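DNA photolyase (Agrobacterium tumefaciens, PDB 4U63) repairs cyclobutane pyrimidine dimers in DNA with light, using a bound flavin-adenine dinucleotide and a methenyltetrahydrofolate antenna. Local coordinates at residues R32-N40 with A265-A273; F302-L313 with D395-W405. All blocks are in the same frame, centred on the assembly; numbering follows the deposited sequence. Where two conformers were deposited one is given.

Contact 1: residues R32-N40 with A265-A273; sequences RKDLRLSDN and AAGEISPAA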
loop_
_atom_site.group_PDB
_atom_site.type_symbol
_atom_site.label_atom_id
_atom_site.label_comp_id
_atom_site.label_asym_id
_atom_site.label_seq_id
_atom_site.Cartn_x
_atom_site.Cartn_y
_atom_site.Cartn_z
ATOM N N ARG A 32 1.519 4.899 -14.802
ATOM C CA ARG A 32 0.489 5.099 -13.776
ATOM C C ARG A 32 1.055 4.741 -12.373
ATOM O O ARG A 32 1.655 5.594 -11.725
ATOM C CB ARG A 32 -0.773 4.300 -14.119
ATOM C CG ARG A 32 -1.502 4.762 -15.386
ATOM C CD ARG A 32 -0.995 4.087 -16.655
ATOM N NE ARG A 32 -1.262 2.656 -16.661
ATOM C CZ ARG A 32 -2.448 2.104 -16.923
ATOM N NH1 ARG A 32 -3.510 2.863 -17.210
ATOM N NH2 ARG A 32 -2.577 0.775 -16.885
ATOM N N LYS A 33 0.894 3.509 -11.905
ATOM C CA LYS A 33 1.514 3.089 -10.632
ATOM C C LYS A 33 2.546 2.012 -10.968
ATOM O O LYS A 33 2.483 0.865 -10.510
ATOM C CB LYS A 33 0.479 2.627 -9.606
ATOM C CG LYS A 33 -0.453 3.747 -9.148
ATOM C CD LYS A 33 -1.380 3.327 -8.015
ATOM C CE LYS A 33 -2.085 4.549 -7.425
ATOM N NZ LYS A 33 -3.136 4.228 -6.425
ATOM N N ASP A 34 3.497 2.421 -11.796
ATOM C CA ASP A 34 4.563 1.557 -12.282
ATOM C C ASP A 34 5.788 2.432 -12.503
ATOM O O ASP A 34 6.435 2.369 -13.539
ATOM C CB ASP A 34 4.129 0.896 -13.585
ATOM C CG ASP A 34 3.807 1.921 -14.692
ATOM O OD1 ASP A 34 3.606 3.117 -14.374
ATOM O OD2 ASP A 34 3.767 1.532 -15.880
ATOM N N LEU A 35 6.102 3.254 -11.509
ATOM C CA LEU A 35 7.081 4.329 -11.687
ATOM C C LEU A 35 8.493 3.815 -11.489
ATOM O O LEU A 35 9.155 4.108 -10.499
ATOM C CB LEU A 35 6.749 5.499 -10.757
ATOM C CG LEU A 35 5.297 6.006 -10.882
ATOM C CD1 LEU A 35 5.084 7.219 -9.984
ATOM C CD2 LEU A 35 4.938 6.346 -12.321
ATOM N N ARG A 36 8.929 3.043 -12.473
ATOM C CA ARG A 36 10.225 2.396 -12.474
ATOM C C ARG A 36 10.666 2.163 -13.917
ATOM O O ARG A 36 9.825 2.068 -14.824
ATOM C CB ARG A 36 10.131 1.059 -11.747
ATOM C CG ARG A 36 9.288 0.007 -12.465
ATOM C CD ARG A 36 9.198 -1.308 -11.697
ATOM N NE ARG A 36 8.535 -2.325 -12.511
ATOM C CZ ARG A 36 7.218 -2.496 -12.623
ATOM N NH1 ARG A 36 6.359 -1.732 -11.952
ATOM N NH2 ARG A 36 6.755 -3.449 -13.413
ATOM N N LEU A 37 11.981 2.066 -14.123
ATOM C CA LEU A 37 12.543 1.654 -15.416
ATOM C C LEU A 37 12.917 0.167 -15.455
ATOM O O LEU A 37 12.958 -0.420 -16.542
ATOM C CB LEU A 37 13.774 2.495 -15.763
ATOM C CG LEU A 37 13.642 4.019 -15.681
ATOM C CD1 LEU A 37 14.916 4.679 -16.192
ATOM C CD2 LEU A 37 12.430 4.524 -16.450
ATOM N N SER A 38 13.181 -0.430 -14.287
ATOM C CA SER A 38 13.588 -1.831 -14.188
ATOM C C SER A 38 12.381 -2.756 -14.193
ATOM O O SER A 38 11.300 -2.394 -13.731
ATOM C CB SER A 38 14.403 -2.087 -12.913
ATOM O OG SER A 38 15.583 -1.307 -12.884
ATOM N N ASP A 39 12.589 -3.957 -14.712
ATOM C CA ASP A 39 11.552 -4.973 -14.847
ATOM C C ASP A 39 10.221 -4.352 -15.304
ATOM O O ASP A 39 9.165 -4.586 -14.722
ATOM C CB ASP A 39 11.396 -5.755 -13.533
ATOM C CG ASP A 39 10.735 -7.117 -13.733
ATOM O OD1 ASP A 39 10.895 -7.693 -14.828
ATOM O OD2 ASP A 39 10.075 -7.618 -12.800
ATOM N N ASN A 40 10.307 -3.549 -16.364
ATOM C CA ASN A 40 9.159 -2.818 -16.889
ATOM C C ASN A 40 8.925 -3.267 -18.324
ATOM O O ASN A 40 9.576 -2.773 -19.257
ATOM C CB ASN A 40 9.416 -1.309 -16.772
ATOM C CG ASN A 40 8.234 -0.474 -17.217
ATOM O OD1 ASN A 40 7.432 -0.906 -18.038
ATOM N ND2 ASN A 40 8.123 0.733 -16.681
ATOM N N ALA A 265 3.381 -0.550 -3.741
ATOM C CA ALA A 265 2.110 0.117 -4.065
ATOM C C ALA A 265 2.245 1.073 -5.251
ATOM O O ALA A 265 1.366 1.145 -6.105
ATOM C CB ALA A 265 1.603 0.874 -2.852
ATOM N N ALA A 266 3.352 1.812 -5.285
ATOM C CA ALA A 266 3.626 2.784 -6.353
ATOM C C ALA A 266 4.235 2.152 -7.617
ATOM O O ALA A 266 4.445 2.850 -8.611
ATOM C CB ALA A 266 4.549 3.883 -5.819
ATOM N N GLY A 267 4.527 0.844 -7.574
ATOM C CA GLY A 267 5.127 0.129 -8.700
ATOM C C GLY A 267 6.554 0.543 -8.989
ATOM O O GLY A 267 7.020 0.461 -10.140
ATOM N N GLU A 268 7.248 0.975 -7.940
ATOM C CA GLU A 268 8.650 1.394 -8.032
ATOM C C GLU A 268 9.584 0.195 -8.019
ATOM O O GLU A 268 10.782 0.312 -8.342
ATOM C CB GLU A 268 8.976 2.364 -6.905
ATOM C CG GLU A 268 8.218 3.661 -7.082
ATOM C CD GLU A 268 8.184 4.552 -5.869
ATOM O OE1 GLU A 268 8.793 4.229 -4.827
ATOM O OE2 GLU A 268 7.520 5.607 -5.964
ATOM N N ILE A 269 9.040 -0.951 -7.625
ATOM C CA ILE A 269 9.744 -2.228 -7.696
ATOM C C ILE A 269 8.676 -3.293 -7.952
ATOM O O ILE A 269 7.562 -3.177 -7.454
ATOM C CB ILE A 269 10.560 -2.499 -6.404
ATOM C CG1 ILE A 269 11.464 -3.722 -6.582
ATOM C CG2 ILE A 269 9.655 -2.654 -5.179
ATOM C CD1 ILE A 269 12.583 -3.782 -5.576
ATOM N N SER A 270 9.007 -4.305 -8.744
ATOM C CA SER A 270 8.067 -5.389 -9.026
ATOM C C SER A 270 8.140 -6.489 -7.962
ATOM O O SER A 270 9.198 -6.711 -7.384
ATOM C CB SER A 270 8.369 -6.001 -10.387
ATOM O OG SER A 270 9.520 -6.826 -10.354
ATOM N N PRO A 271 7.022 -7.204 -7.719
ATOM C CA PRO A 271 7.105 -8.307 -6.765
ATOM C C PRO A 271 8.037 -9.428 -7.269
ATOM O O PRO A 271 8.621 -10.129 -6.456
ATOM C CB PRO A 271 5.646 -8.777 -6.645
ATOM C CG PRO A 271 5.018 -8.342 -7.931
ATOM C CD PRO A 271 5.639 -7.008 -8.189
ATOM N N ALA A 272 8.189 -9.576 -8.590
ATOM C CA ALA A 272 9.126 -10.582 -9.126
ATOM C C ALA A 272 10.559 -10.241 -8.756
ATOM O O ALA A 272 11.325 -11.137 -8.448
ATOM C CB ALA A 272 8.995 -10.723 -10.635
ATOM N N ALA A 273 10.909 -8.952 -8.787
ATOM C CA ALA A 273 12.260 -8.515 -8.381
ATOM C C ALA A 273 12.505 -8.805 -6.900
ATOM O O ALA A 273 13.559 -9.304 -6.527
ATOM C CB ALA A 273 12.465 -7.037 -8.670
HETATM O O HOH W 1 1.279 -0.651 -8.395
#
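Arg-36 NH1 donates to Gly-267 O across the contact at 2.9 Å, nearly straight (170°) and exactly in the guanidinium plane. CG of Arg-36 lies between the backbone N and the carbonyl carbon (chi1 68°), and the chain, extended from there to NE, carries the guanidinium across to that oxygen. Farther along, the hydroxyl of Ser-270 donates to Asp-39 OD2 at 2.6 Å, using the anti lone pair of that oxygen. At the other end the backbones themselves meet: Gly-267 lies directly against Lys-33 and Asp-34, its CA 3.3 Å from Lys-33 O as a CA-H...O contact, while Leu-35 N reaches Ala-266 O in a long, weak bond. A water donates to both Lys-33 O and Ala-265 O.

In the second shell, Arg-36 NE and NH2 both grip Asp-39 O side-on, near the guanidinium plane, which fixes how the group is turned; Ser-270 CB lies over one face, toward the rim. Asp-39 OD1 is engaged by Ala-185 N, and Glu-268 turns its carboxylate to Ser-77, Trp-73 and His-263.

Ser-270 is the N-cap of helix 271-276, and its hydroxyl serves both Asp-39 and the cap, accepting from Ala-273 N at 3.0 Å. Gly-267, with positive phi, ends the preceding helix in a Schellman motif. This C-cap and the serine N-cap close behind it dock on the loop after strand 27-31 of the five-stranded parallel, Rossmann-like sheet of the photolyase alpha/beta domain.

Contact 2: residues F302-L313 with D395-W405; sequences FCYHLLFHFPEL and DPASNAANWQW. With FAD (flavin-adenine dinucleotide), chain C.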
loop_
_atom_site.group_PDB
_atom_site.type_symbol
_atom_site.label_atom_id
_atom_site.label_comp_id
_atom_site.label_asym_id
_atom_site.label_seq_id
_atom_site.Cartn_x
_atom_site.Cartn_y
_atom_site.Cartn_z
ATOM N N PHE A 302 -2.883 -12.170 -2.728
ATOM C CA PHE A 302 -4.182 -12.677 -2.328
ATOM C C PHE A 302 -5.197 -11.543 -2.195
ATOM O O PHE A 302 -6.352 -11.693 -2.595
ATOM C CB PHE A 302 -4.051 -13.457 -1.023
ATOM C CG PHE A 302 -5.294 -14.185 -0.610
ATOM C CD1 PHE A 302 -5.947 -15.049 -1.492
ATOM C CD2 PHE A 302 -5.805 -14.047 0.693
ATOM C CE1 PHE A 302 -7.099 -15.731 -1.100
ATOM C CE2 PHE A 302 -6.943 -14.736 1.084
ATOM C CZ PHE A 302 -7.595 -15.579 0.183
ATOM N N CYS A 303 -4.768 -10.408 -1.638
ATOM C CA CYS A 303 -5.658 -9.242 -1.532
ATOM C C CYS A 303 -6.158 -8.798 -2.914
ATOM O O CYS A 303 -7.352 -8.488 -3.085
ATOM C CB CYS A 303 -4.965 -8.092 -0.802
ATOM S SG CYS A 303 -4.687 -8.417 0.957
ATOM N N TYR A 304 -5.254 -8.776 -3.899
ATOM C CA TYR A 304 -5.630 -8.445 -5.278
ATOM C C TYR A 304 -6.552 -9.510 -5.897
ATOM O O TYR A 304 -7.450 -9.177 -6.667
ATOM C CB TYR A 304 -4.394 -8.184 -6.151
ATOM C CG TYR A 304 -3.921 -6.754 -6.062
ATOM C CD1 TYR A 304 -4.433 -5.786 -6.915
ATOM C CD2 TYR A 304 -2.980 -6.359 -5.116
ATOM C CE1 TYR A 304 -4.024 -4.472 -6.835
ATOM C CE2 TYR A 304 -2.566 -5.041 -5.035
ATOM C CZ TYR A 304 -3.088 -4.108 -5.904
ATOM O OH TYR A 304 -2.706 -2.801 -5.849
ATOM N N HIS A 305 -6.323 -10.777 -5.552
ATOM C CA HIS A 305 -7.206 -11.868 -6.002
ATOM C C HIS A 305 -8.634 -11.642 -5.523
ATOM O O HIS A 305 -9.602 -11.761 -6.292
ATOM C CB HIS A 305 -6.676 -13.209 -5.484
ATOM C CG HIS A 305 -7.247 -14.384 -6.184
ATOM N ND1 HIS A 305 -6.823 -14.787 -7.429
ATOM C CD2 HIS A 305 -8.219 -15.244 -5.822
ATOM C CE1 HIS A 305 -7.513 -15.842 -7.808
ATOM N NE2 HIS A 305 -8.357 -16.146 -6.846
ATOM N N LEU A 306 -8.760 -11.326 -4.239
ATOM C CA LEU A 306 -10.060 -11.074 -3.625
ATOM C C LEU A 306 -10.736 -9.837 -4.214
ATOM O O LEU A 306 -11.941 -9.853 -4.469
ATOM C CB LEU A 306 -9.911 -10.929 -2.101
ATOM C CG LEU A 306 -9.470 -12.182 -1.337
ATOM C CD1 LEU A 306 -9.394 -11.862 0.136
ATOM C CD2 LEU A 306 -10.393 -13.372 -1.562
ATOM N N LEU A 307 -9.968 -8.774 -4.441
ATOM C CA LEU A 307 -10.516 -7.560 -5.065
ATOM C C LEU A 307 -11.026 -7.826 -6.485
ATOM O O LEU A 307 -12.103 -7.346 -6.874
ATOM C CB LEU A 307 -9.484 -6.436 -5.077
ATOM C CG LEU A 307 -9.961 -5.101 -5.652
ATOM C CD1 LEU A 307 -11.076 -4.489 -4.801
ATOM C CD2 LEU A 307 -8.799 -4.141 -5.785
ATOM N N PHE A 308 -10.268 -8.604 -7.255
ATOM C CA PHE A 308 -10.715 -8.998 -8.593
ATOM C C PHE A 308 -12.064 -9.717 -8.556
ATOM O O PHE A 308 -12.950 -9.446 -9.361
ATOM C CB PHE A 308 -9.708 -9.905 -9.285
ATOM C CG PHE A 308 -10.220 -10.454 -10.579
ATOM C CD1 PHE A 308 -10.077 -9.734 -11.756
ATOM C CD2 PHE A 308 -10.890 -11.670 -10.617
ATOM C CE1 PHE A 308 -10.570 -10.224 -12.950
ATOM C CE2 PHE A 308 -11.390 -12.156 -11.805
ATOM C CZ PHE A 308 -11.226 -11.433 -12.974
ATOM N N HIS A 309 -12.182 -10.649 -7.618
ATOM C CA HIS A 309 -13.383 -11.464 -7.476
ATOM C C HIS A 309 -14.511 -10.754 -6.753
ATOM O O HIS A 309 -15.646 -11.179 -6.862
ATOM C CB HIS A 309 -13.031 -12.811 -6.813
ATOM C CG HIS A 309 -12.407 -13.776 -7.769
ATOM N ND1 HIS A 309 -13.117 -14.360 -8.789
ATOM C CD2 HIS A 309 -11.135 -14.232 -7.893
ATOM C CE1 HIS A 309 -12.328 -15.152 -9.487
ATOM N NE2 HIS A 309 -11.114 -15.086 -8.970
ATOM N N PHE A 310 -14.191 -9.667 -6.041
ATOM C CA PHE A 310 -15.184 -8.878 -5.303
ATOM C C PHE A 310 -14.818 -7.398 -5.389
ATOM O O PHE A 310 -14.239 -6.830 -4.459
ATOM C CB PHE A 310 -15.284 -9.361 -3.852
ATOM C CG PHE A 310 -16.403 -8.728 -3.078
ATOM C CD1 PHE A 310 -17.709 -8.931 -3.460
ATOM C CD2 PHE A 310 -16.152 -7.948 -1.961
ATOM C CE1 PHE A 310 -18.761 -8.358 -2.761
ATOM C CE2 PHE A 310 -17.187 -7.376 -1.255
ATOM C CZ PHE A 310 -18.501 -7.580 -1.654
ATOM N N PRO A 311 -15.137 -6.761 -6.532
ATOM C CA PRO A 311 -14.726 -5.368 -6.759
ATOM C C PRO A 311 -15.218 -4.361 -5.720
ATOM O O PRO A 311 -14.594 -3.304 -5.569
ATOM C CB PRO A 311 -15.305 -5.060 -8.141
ATOM C CG PRO A 311 -15.314 -6.387 -8.817
ATOM C CD PRO A 311 -15.732 -7.349 -7.744
ATOM N N GLU A 312 -16.307 -4.686 -5.011
ATOM C CA GLU A 312 -16.866 -3.819 -3.976
ATOM C C GLU A 312 -16.215 -4.044 -2.593
ATOM O O GLU A 312 -16.756 -3.623 -1.574
ATOM C CB GLU A 312 -18.396 -4.011 -3.918
ATOM C CG GLU A 312 -19.101 -3.603 -5.207
ATOM C CD GLU A 312 -20.551 -4.060 -5.276
ATOM O OE1 GLU A 312 -20.823 -5.286 -5.199
ATOM O OE2 GLU A 312 -21.432 -3.190 -5.421
ATOM N N LEU A 313 -15.039 -4.692 -2.567
ATOM C CA LEU A 313 -14.306 -5.001 -1.321
ATOM C C LEU A 313 -14.113 -3.807 -0.377
ATOM O O LEU A 313 -14.124 -3.972 0.847
ATOM C CB LEU A 313 -12.939 -5.620 -1.653
ATOM C CG LEU A 313 -12.134 -6.269 -0.537
ATOM C CD1 LEU A 313 -12.838 -7.502 0.012
ATOM C CD2 LEU A 313 -10.740 -6.628 -1.043
ATOM N N ASP A 395 -3.346 0.942 -0.479
ATOM C CA ASP A 395 -3.548 0.070 -1.625
ATOM C C ASP A 395 -5.024 -0.330 -1.696
ATOM O O ASP A 395 -5.604 -0.722 -0.680
ATOM C CB ASP A 395 -2.625 -1.144 -1.508
ATOM C CG ASP A 395 -2.693 -2.027 -2.708
ATOM O OD1 ASP A 395 -3.652 -2.832 -2.778
ATOM O OD2 ASP A 395 -1.802 -1.895 -3.590
ATOM N N PRO A 396 -5.642 -0.227 -2.888
ATOM C CA PRO A 396 -7.092 -0.488 -2.986
ATOM C C PRO A 396 -7.497 -1.940 -2.687
ATOM O O PRO A 396 -8.647 -2.197 -2.348
ATOM C CB PRO A 396 -7.412 -0.123 -4.439
ATOM C CG PRO A 396 -6.129 -0.331 -5.163
ATOM C CD PRO A 396 -5.059 0.077 -4.212
ATOM N N ALA A 397 -6.563 -2.875 -2.813
ATOM C CA ALA A 397 -6.825 -4.263 -2.480
ATOM C C ALA A 397 -6.448 -4.557 -1.034
ATOM O O ALA A 397 -7.250 -5.086 -0.274
ATOM C CB ALA A 397 -6.061 -5.162 -3.412
ATOM N N SER A 398 -5.223 -4.207 -0.640
ATOM C CA SER A 398 -4.738 -4.621 0.681
ATOM C C SER A 398 -5.407 -3.913 1.844
ATOM O O SER A 398 -5.660 -4.524 2.873
ATOM C CB SER A 398 -3.230 -4.464 0.777
ATOM O OG SER A 398 -2.589 -5.212 -0.226
ATOM N N ASN A 399 -5.702 -2.628 1.682
ATOM C CA ASN A 399 -6.372 -1.884 2.738
ATOM C C ASN A 399 -7.778 -2.462 2.981
ATOM O O ASN A 399 -8.099 -2.900 4.090
ATOM C CB ASN A 399 -6.425 -0.400 2.377
ATOM C CG ASN A 399 -6.741 0.492 3.560
ATOM O OD1 ASN A 399 -6.388 0.194 4.700
ATOM N ND2 ASN A 399 -7.407 1.608 3.287
ATOM N N ALA A 400 -8.586 -2.503 1.929
ATOM C CA ALA A 400 -9.942 -3.055 2.012
ATOM C C ALA A 400 -9.976 -4.483 2.549
ATOM O O ALA A 400 -10.752 -4.800 3.446
ATOM C CB ALA A 400 -10.621 -3.009 0.646
ATOM N N ALA A 401 -9.123 -5.341 1.991
ATOM C CA ALA A 401 -9.105 -6.754 2.397
ATOM C C ALA A 401 -8.798 -6.905 3.878
ATOM O O ALA A 401 -9.463 -7.645 4.589
ATOM C CB ALA A 401 -8.096 -7.535 1.582
ATOM N N ASN A 402 -7.761 -6.209 4.344
ATOM C CA ASN A 402 -7.370 -6.328 5.746
ATOM C C ASN A 402 -8.419 -5.781 6.708
ATOM O O ASN A 402 -8.687 -6.393 7.729
ATOM C CB ASN A 402 -5.985 -5.710 5.987
ATOM C CG ASN A 402 -4.861 -6.626 5.531
ATOM O OD1 ASN A 402 -4.486 -7.548 6.252
ATOM N ND2 ASN A 402 -4.331 -6.390 4.343
ATOM N N TRP A 403 -9.024 -4.648 6.375
ATOM C CA TRP A 403 -10.144 -4.134 7.178
ATOM C C TRP A 403 -11.297 -5.146 7.267
ATOM O O TRP A 403 -11.841 -5.379 8.354
ATOM C CB TRP A 403 -10.635 -2.785 6.647
ATOM C CG TRP A 403 -9.777 -1.644 7.121
ATOM C CD1 TRP A 403 -8.762 -1.046 6.447
ATOM C CD2 TRP A 403 -9.866 -0.995 8.387
ATOM N NE1 TRP A 403 -8.199 -0.046 7.222
ATOM C CE2 TRP A 403 -8.859 -0.004 8.423
ATOM C CE3 TRP A 403 -10.696 -1.166 9.509
ATOM C CZ2 TRP A 403 -8.674 0.824 9.521
ATOM C CZ3 TRP A 403 -10.514 -0.353 10.602
ATOM C CH2 TRP A 403 -9.502 0.636 10.605
ATOM N N GLN A 404 -11.651 -5.765 6.141
ATOM C CA GLN A 404 -12.723 -6.771 6.148
ATOM C C GLN A 404 -12.392 -7.991 7.020
ATOM O O GLN A 404 -13.268 -8.502 7.722
ATOM C CB GLN A 404 -13.107 -7.198 4.729
ATOM C CG GLN A 404 -13.801 -6.084 3.949
ATOM C CD GLN A 404 -15.192 -6.458 3.432
ATOM O OE1 GLN A 404 -15.935 -7.190 4.074
ATOM N NE2 GLN A 404 -15.543 -5.931 2.280
ATOM N N TRP A 405 -11.138 -8.443 6.995
ATOM C CA TRP A 405 -10.727 -9.573 7.854
ATOM C C TRP A 405 -10.834 -9.208 9.330
ATOM O O TRP A 405 -11.348 -9.987 10.124
ATOM C CB TRP A 405 -9.309 -10.053 7.530
ATOM C CG TRP A 405 -9.198 -10.800 6.236
ATOM C CD1 TRP A 405 -10.078 -11.735 5.733
ATOM C CD2 TRP A 405 -8.143 -10.700 5.281
ATOM N NE1 TRP A 405 -9.627 -12.204 4.525
ATOM C CE2 TRP A 405 -8.445 -11.592 4.222
ATOM C CE3 TRP A 405 -6.963 -9.950 5.212
ATOM C CZ2 TRP A 405 -7.618 -11.733 3.112
ATOM C CZ3 TRP A 405 -6.151 -10.094 4.105
ATOM C CH2 TRP A 405 -6.478 -10.982 3.072
HETATM P PA FAD C . 6.856 -6.751 5.258
HETATM O O1A FAD C . 6.595 -7.514 6.516
HETATM O O2A FAD C . 8.266 -6.427 4.892
HETATM O O5B FAD C . 6.099 -7.543 4.084
HETATM C C5B FAD C . 6.522 -7.470 2.718
HETATM C C4B FAD C . 5.386 -7.055 1.796
HETATM O O4B FAD C . 4.307 -7.988 1.849
HETATM C C3B FAD C . 4.775 -5.720 2.150
HETATM O O3B FAD C . 5.569 -4.619 1.678
HETATM C C2B FAD C . 3.411 -5.821 1.503
HETATM O O2B FAD C . 3.465 -5.516 0.108
HETATM C C1B FAD C . 3.069 -7.280 1.675
HETATM N N9A FAD C . 2.229 -7.568 2.859
HETATM C C8A FAD C . 2.674 -7.886 4.087
HETATM N N7A FAD C . 1.650 -8.121 4.933
HETATM C C5A FAD C . 0.506 -7.971 4.230
HETATM C C6A FAD C . -0.924 -8.069 4.535
HETATM N N6A FAD C . -1.331 -8.393 5.778
HETATM N N1A FAD C . -1.789 -7.820 3.526
HETATM C C2A FAD C . -1.371 -7.485 2.284
HETATM N N3A FAD C . -0.069 -7.382 1.946
HETATM C C4A FAD C . 0.891 -7.606 2.866
HETATM N N1 FAD C . -0.655 -3.110 3.135
HETATM C C2 FAD C . -0.492 -2.321 2.050
HETATM O O2 FAD C . 0.453 -2.598 1.278
HETATM N N3 FAD C . -1.314 -1.273 1.795
HETATM C C4 FAD C . -2.351 -0.953 2.611
HETATM O O4 FAD C . -3.120 0.011 2.361
HETATM C C4X FAD C . -2.579 -1.768 3.821
HETATM N N5 FAD C . -3.577 -1.514 4.717
HETATM C C5X FAD C . -3.762 -2.314 5.808
HETATM C C6 FAD C . -4.794 -2.075 6.706
HETATM C C7 FAD C . -4.983 -2.881 7.833
HETATM C C7M FAD C . -6.112 -2.603 8.800
HETATM C C8 FAD C . -4.065 -4.012 8.089
HETATM C C8M FAD C . -4.224 -4.921 9.288
HETATM C C9 FAD C . -3.043 -4.252 7.209
HETATM C C9A FAD C . -2.840 -3.464 6.073
HETATM N N10 FAD C . -1.769 -3.718 5.166
HETATM C C10 FAD C . -1.632 -2.891 4.038
HETATM C "C1'" FAD C . -0.865 -4.865 5.320
HETATM C "C2'" FAD C . 0.429 -4.712 6.089
HETATM O "O2'" FAD C . 0.148 -4.184 7.390
HETATM C "C3'" FAD C . 1.441 -3.859 5.349
HETATM O "O3'" FAD C . 1.662 -4.359 4.034
HETATM C "C4'" FAD C . 2.754 -3.858 6.130
HETATM O "O4'" FAD C . 2.567 -3.155 7.356
HETATM C "C5'" FAD C . 3.834 -3.190 5.303
HETATM O "O5'" FAD C . 5.092 -3.154 5.993
HETATM P P FAD C . 6.363 -3.863 5.313
HETATM O O1P FAD C . 7.546 -3.613 6.180
HETATM O O2P FAD C . 6.500 -3.427 3.881
HETATM O O3P FAD C . 5.942 -5.413 5.357
#
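Tyr-304 and Asp-395 form the shorter of the two hydrogen bonds across this contact: Tyr-304 OH donates a hydrogen bond to Asp-395 OD2 at 2.6 Å on the syn side of the carboxylate, whose plane stands 77° from the ring. The other oxygen, OD1, takes Ala-397 N and Ser-398 N from opposite faces of its plane, capping the turn into helix 398-407. One carboxylate thus ties the tyrosine to the helix start. In the second bond Gln-404 NE2 donates to Leu-313 O at 2.8 Å, close to the plane of its amide; the bend at chi2 (-122°) turns the amide there, and the same nitrogen also serves Lys-316 O.

Apolar and aromatic contacts fill the space between. Ala-397 CB sits over the centre of the Tyr-304 ring, 3.6 Å from the centroid, as a CH-pi contact. Cys-303 is a knob in a hole formed by Ser-398, Ala-401, Asn-402 and Trp-405, its SG 3.6 Å from Ala-401 CB and obliquely beside the Trp-405 ring. Leu-306 CD1 meets Trp-405 CZ2 at 3.5 Å, next to Phe-302, and Leu-313 lays its branched end on Ala-400 and Ala-401.

Cofactor bonds come from residues 395-405. Asp-395 N donates to FAD O4, and Asn-402 ND2 to the adenine N1A at 3.0 Å; Asn-402 OD1 accepts from N6A in a longer bond. Asn-402 ND2 also binds Ser-398 O, which fixes the amide's rotation.

The axes of segments 302-309 and 398-405 cross at 89° and come within 8.9 Å. Trp-403 packs against helices 362-375 and 380-390, whereas Leu-307 touches Pro-123 at the start of helix 123-138, which follows strand 114-118 of the parallel sheet.

Overall arrangement
From the N terminus, the chain forms strand 27-31 and at once enters the first half of contact 1; the remaining strands of the parallel sheet and several helices follow before residues 265-273 return to close that loop of 224 intervening residues. Helix 271-276 then leads on to helix 287-309, whose end opens contact 2, closed 81 residues later by 395-405 after an entirely non-strand excursion. The two loops therefore neither nest nor cross but stand in series, with centres about 20 Å apart and nearest atoms about 4 Å. Contact 1 joins the sheet-bearing domain to the helical part, and contact 2 joins two helices of the FAD-binding part, one of which carries bonds to FAD.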